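Local coordinates for protein 3-deoxy-D-manno-octulosonate 8-phosphate phosphatase KdsC (Haemophilus influenzae Rd, PDB 1K1E) that catalyses the hydrolysis of 3-deoxy-D-manno-octulosonate 8-phosphate to 3-deoxy-D-manno-octulosonate and inorganic phosphate, with magnesium as its cofactor, at residues 14-17 with 18-22; 146-149 with 150-153. All coordinates share one frame; numbering follows the deposited sequence.

Interaction 1: 14-17 with 18-22. With CO (cobalt (II) ion), chain M.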
loop_
_atom_site.group_PDB
_atom_site.type_symbol
_atom_site.label_atom_id
_atom_site.label_comp_id
_atom_site.label_asym_id
_atom_site.label_seq_id
_atom_site.Cartn_x
_atom_site.Cartn_y
_atom_site.Cartn_z
ATOM N N ASP A 14 19.127 -7.560 1.376
ATOM C CA ASP A 14 19.062 -6.168 0.976
ATOM C C ASP A 14 17.839 -5.633 1.743
ATOM O O ASP A 14 17.014 -6.385 2.280
ATOM C CB ASP A 14 18.781 -6.063 -0.547
ATOM C CG ASP A 14 18.372 -4.679 -0.965
ATOM O OD1 ASP A 14 18.962 -3.706 -0.463
ATOM O OD2 ASP A 14 17.480 -4.571 -1.815
ATOM N N VAL A 15 17.725 -4.309 1.848
ATOM C CA VAL A 15 16.575 -3.748 2.534
ATOM C C VAL A 15 15.449 -3.206 1.642
ATOM O O VAL A 15 14.349 -3.746 1.613
ATOM C CB VAL A 15 17.010 -2.567 3.512
ATOM C CG1 VAL A 15 15.793 -1.865 4.100
ATOM C CG2 VAL A 15 17.876 -3.171 4.633
ATOM N N ASP A 16 15.727 -2.140 0.913
ATOM C CA ASP A 16 14.626 -1.531 0.138
ATOM C C ASP A 16 14.228 -2.364 -1.020
ATOM O O ASP A 16 15.057 -2.672 -1.840
ATOM C CB ASP A 16 15.031 -0.136 -0.312
ATOM C CG ASP A 16 15.320 0.767 0.878
ATOM O OD1 ASP A 16 14.370 0.973 1.674
ATOM O OD2 ASP A 16 16.484 1.197 1.044
ATOM N N GLY A 17 12.955 -2.742 -1.098
ATOM C CA GLY A 17 12.538 -3.535 -2.251
ATOM C C GLY A 17 12.506 -5.013 -1.926
ATOM O O GLY A 17 11.935 -5.808 -2.695
ATOM N N VAL A 18 13.118 -5.372 -0.772
ATOM C CA VAL A 18 13.138 -6.748 -0.322
ATOM C C VAL A 18 12.414 -6.809 1.012
ATOM O O VAL A 18 11.365 -7.416 1.099
ATOM C CB VAL A 18 14.570 -7.280 -0.215
ATOM C CG1 VAL A 18 14.592 -8.662 0.396
ATOM C CG2 VAL A 18 15.144 -7.387 -1.645
ATOM N N LEU A 19 12.935 -6.130 2.028
ATOM C CA LEU A 19 12.231 -6.120 3.325
ATOM C C LEU A 19 11.111 -5.069 3.314
ATOM O O LEU A 19 10.306 -5.022 4.233
ATOM C CB LEU A 19 13.199 -5.791 4.450
ATOM C CG LEU A 19 14.301 -6.858 4.615
ATOM C CD1 LEU A 19 15.147 -6.381 5.870
ATOM C CD2 LEU A 19 13.629 -8.245 4.923
ATOM N N THR A 20 11.091 -4.224 2.294
ATOM C CA THR A 20 10.081 -3.188 2.069
ATOM C C THR A 20 9.536 -3.373 0.624
ATOM O O THR A 20 10.109 -4.145 -0.172
ATOM C CB THR A 20 10.651 -1.766 2.150
ATOM O OG1 THR A 20 11.348 -1.474 0.942
ATOM C CG2 THR A 20 11.577 -1.592 3.388
ATOM N N ASP A 21 8.453 -2.669 0.274
ATOM C CA ASP A 21 7.929 -2.811 -1.048
ATOM C C ASP A 21 8.659 -1.833 -1.991
ATOM O O ASP A 21 8.233 -1.634 -3.133
ATOM C CB ASP A 21 6.430 -2.526 -1.061
ATOM C CG ASP A 21 6.093 -1.102 -0.657
ATOM O OD1 ASP A 21 6.989 -0.309 -0.302
ATOM O OD2 ASP A 21 4.904 -0.766 -0.696
ATOM N N GLY A 22 9.738 -1.237 -1.506
ATOM C CA GLY A 22 10.489 -0.307 -2.355
ATOM C C GLY A 22 10.162 1.164 -2.198
ATOM O O GLY A 22 10.864 2.012 -2.745
HETATM CO CO CO M . 16.850 -3.024 -3.002
HETATM O O HOH W 1 17.766 -1.687 -1.541
HETATM O O HOH W 2 11.993 0.958 0.476
HETATM O O HOH W 3 15.905 -1.535 -4.128
HETATM O O HOH W 4 18.691 -3.039 -4.072
#
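The carbonyl O of Val-15 takes the backbone N-H groups of Val-18 at 3.1 Å and Leu-19 at 2.8 Å, so the chain coils back on itself as it leaves strand 10-14. The loop matches the DxDx(T/V) pattern of the HAD phosphatases, with Asp-14, Asp-16 and Val-18 at its fixed positions. The two donors meet the oxygen differently: Leu-19 N lies in the carbonyl plane, Val-18 N 49° above it. Gly-17 has phi 98°, where a beta carbon would be jammed against the preceding carbonyl.

The coil brings two ligands to the cobalt ion, which probably sits where magnesium binds. Asp-14 binds through OD2 at 2.0 Å and Asp-16 through its backbone O at 2.2 Å. Three waters and Asp-107 complete the site. With CG anti to the backbone N (chi1 166°), Asp-14 turns OD2 to the metal. Its two oxygens do different work. OD2 holds the metal, with the methyl CG2 of Val-18 packed near it. OD1 accepts from a metal-bound water and pairs with Lys-84, a substrate-binding residue by similarity.

The carboxylate of Asp-16 does not touch the metal. It runs alongside Thr-20, pointing the same way, and its OD1 forms a salt bridge with Lys-34. A water donates to this OD1 and accepts from Thr-20 OG1. With its proton given to that water, Thr-20 OG1 receives two backbone N-H groups: Gly-17 N at 2.9 Å, and Gly-22 N at 2.9 Å in an ST turn.

Interaction 2: 146-149 with 150-153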
loop_
_atom_site.group_PDB
_atom_site.type_symbol
_atom_site.label_atom_id
_atom_site.label_comp_id
_atom_site.label_asym_id
_atom_site.label_seq_id
_atom_site.Cartn_x
_atom_site.Cartn_y
_atom_site.Cartn_z
ATOM N N GLY A 146 6.443 -10.219 2.292
ATOM C CA GLY A 146 6.801 -11.533 2.831
ATOM C C GLY A 146 7.734 -12.355 1.957
ATOM O O GLY A 146 7.750 -13.591 2.055
ATOM N N ALA A 147 8.447 -11.703 1.030
ATOM C CA ALA A 147 9.339 -12.464 0.168
ATOM C C ALA A 147 10.499 -13.061 1.002
ATOM O O ALA A 147 11.021 -14.103 0.688
ATOM C CB ALA A 147 9.876 -11.563 -0.882
ATOM N N PHE A 148 10.929 -12.335 2.021
ATOM C CA PHE A 148 11.972 -12.862 2.877
ATOM C C PHE A 148 11.488 -14.134 3.537
ATOM O O PHE A 148 12.185 -15.190 3.586
ATOM C CB PHE A 148 12.380 -11.829 3.926
ATOM C CG PHE A 148 13.533 -12.297 4.750
ATOM C CD1 PHE A 148 14.815 -11.845 4.467
ATOM C CD2 PHE A 148 13.349 -13.274 5.743
ATOM C CE1 PHE A 148 15.968 -12.372 5.168
ATOM C CE2 PHE A 148 14.494 -13.788 6.438
ATOM C CZ PHE A 148 15.806 -13.318 6.131
ATOM N N ARG A 149 10.280 -14.064 4.066
ATOM C CA ARG A 149 9.662 -15.225 4.736
ATOM C C ARG A 149 9.498 -16.406 3.779
ATOM O O ARG A 149 9.683 -17.547 4.160
ATOM C CB ARG A 149 8.297 -14.830 5.280
ATOM C CG ARG A 149 7.619 -15.932 6.073
ATOM C CD ARG A 149 8.455 -16.535 7.177
ATOM N NE ARG A 149 7.672 -17.574 7.883
ATOM C CZ ARG A 149 6.778 -17.306 8.811
ATOM N NH1 ARG A 149 6.539 -16.047 9.176
ATOM N NH2 ARG A 149 6.109 -18.295 9.357
ATOM N N GLU A 150 9.150 -16.130 2.518
ATOM C CA GLU A 150 9.050 -17.220 1.513
ATOM C C GLU A 150 10.391 -17.992 1.422
ATOM O O GLU A 150 10.439 -19.229 1.452
ATOM C CB GLU A 150 8.706 -16.636 0.140
ATOM C CG GLU A 150 8.556 -17.706 -0.919
ATOM C CD GLU A 150 8.095 -17.106 -2.250
ATOM O OE1 GLU A 150 8.122 -17.828 -3.192
ATOM O OE2 GLU A 150 7.751 -15.897 -2.319
ATOM N N MET A 151 11.475 -17.218 1.341
ATOM C CA MET A 151 12.809 -17.730 1.303
ATOM C C MET A 151 13.169 -18.427 2.621
ATOM O O MET A 151 13.652 -19.566 2.621
ATOM C CB MET A 151 13.813 -16.582 1.026
ATOM C CG MET A 151 15.304 -17.085 1.013
ATOM S SD MET A 151 16.384 -15.632 1.100
ATOM C CE MET A 151 15.871 -14.766 2.722
ATOM N N SER A 152 12.974 -17.774 3.772
ATOM C CA SER A 152 13.368 -18.489 5.020
ATOM C C SER A 152 12.636 -19.797 5.195
ATOM O O SER A 152 13.224 -20.812 5.598
ATOM C CB SER A 152 13.197 -17.626 6.278
ATOM O OG SER A 152 11.871 -17.176 6.437
ATOM N N ASP A 153 11.351 -19.808 4.873
ATOM C CA ASP A 153 10.574 -21.033 4.983
ATOM C C ASP A 153 11.224 -22.101 4.092
ATOM O O ASP A 153 11.331 -23.252 4.496
ATOM C CB ASP A 153 9.146 -20.849 4.460
ATOM C CG ASP A 153 8.223 -20.155 5.438
ATOM O OD1 ASP A 153 7.113 -19.867 4.971
ATOM O OD2 ASP A 153 8.535 -19.930 6.627
#
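The first turns of helix 147-158, with Gly-146 at the N-cap, carry this contact beside helix 38-49. Main-chain bonds of the i to i+4 kind run from Glu-150 N with Gly-146 O through to Asp-153 N with Arg-149 O. Two side-chain pairs join successive turns.

The first is a Met-aromatic contact. The CE methyl of Met-151 makes a CH-pi contact over one face of the Phe-148 ring, 3.6 Å from its centroid and offset toward the rim. The bend at chi3 (59°) turns this methyl onto the ring. The sulfur SD stands farther off above the face, at 5.5 Å from the centroid. Beyond the helix, the ring touches Ile-44 and Leu-47.

The second pair is a salt bridge. Arg-149 NE gives its N-H to Asp-153 OD2 at 2.8 Å, with the oxygen at the guanidinium edge and in its plane. The two planes stand 89° apart, and NE reaches OD2 from the syn side, 32° out of the carboxylate plane. Arg-149 NH1 also bonds Arg-39 O and pairs with Asp-108 of a neighbouring subunit, while Asp-153 OD1 bonds Tyr-130 of that subunit. The salt bridge thus probably holds both charged groups in place for the subunit interface.

Interactions 1 and 2 are both local and largely buried; Asp-21 in the first and Glu-150 and Asp-153 in the second are partly exposed. Their centres are 13 Å apart. They meet directly where Leu-19 CD2 packs on Phe-148 CD1 at 3.8 Å. The 14-17 with 18-22 loop sits at the end of strand 10-14, and Phe-148 and Met-151 touch that same strand. Both contacts also reach other subunits. Their chemistry follows their place. Interaction 1 is irregular backbone that presents oxygens to a metal, with carboxylates, waters and lysines. Interaction 2 is regular helix, with an apolar pair against strand 10-14, its ring also on helix 38-49, and an ion pair at a subunit interface.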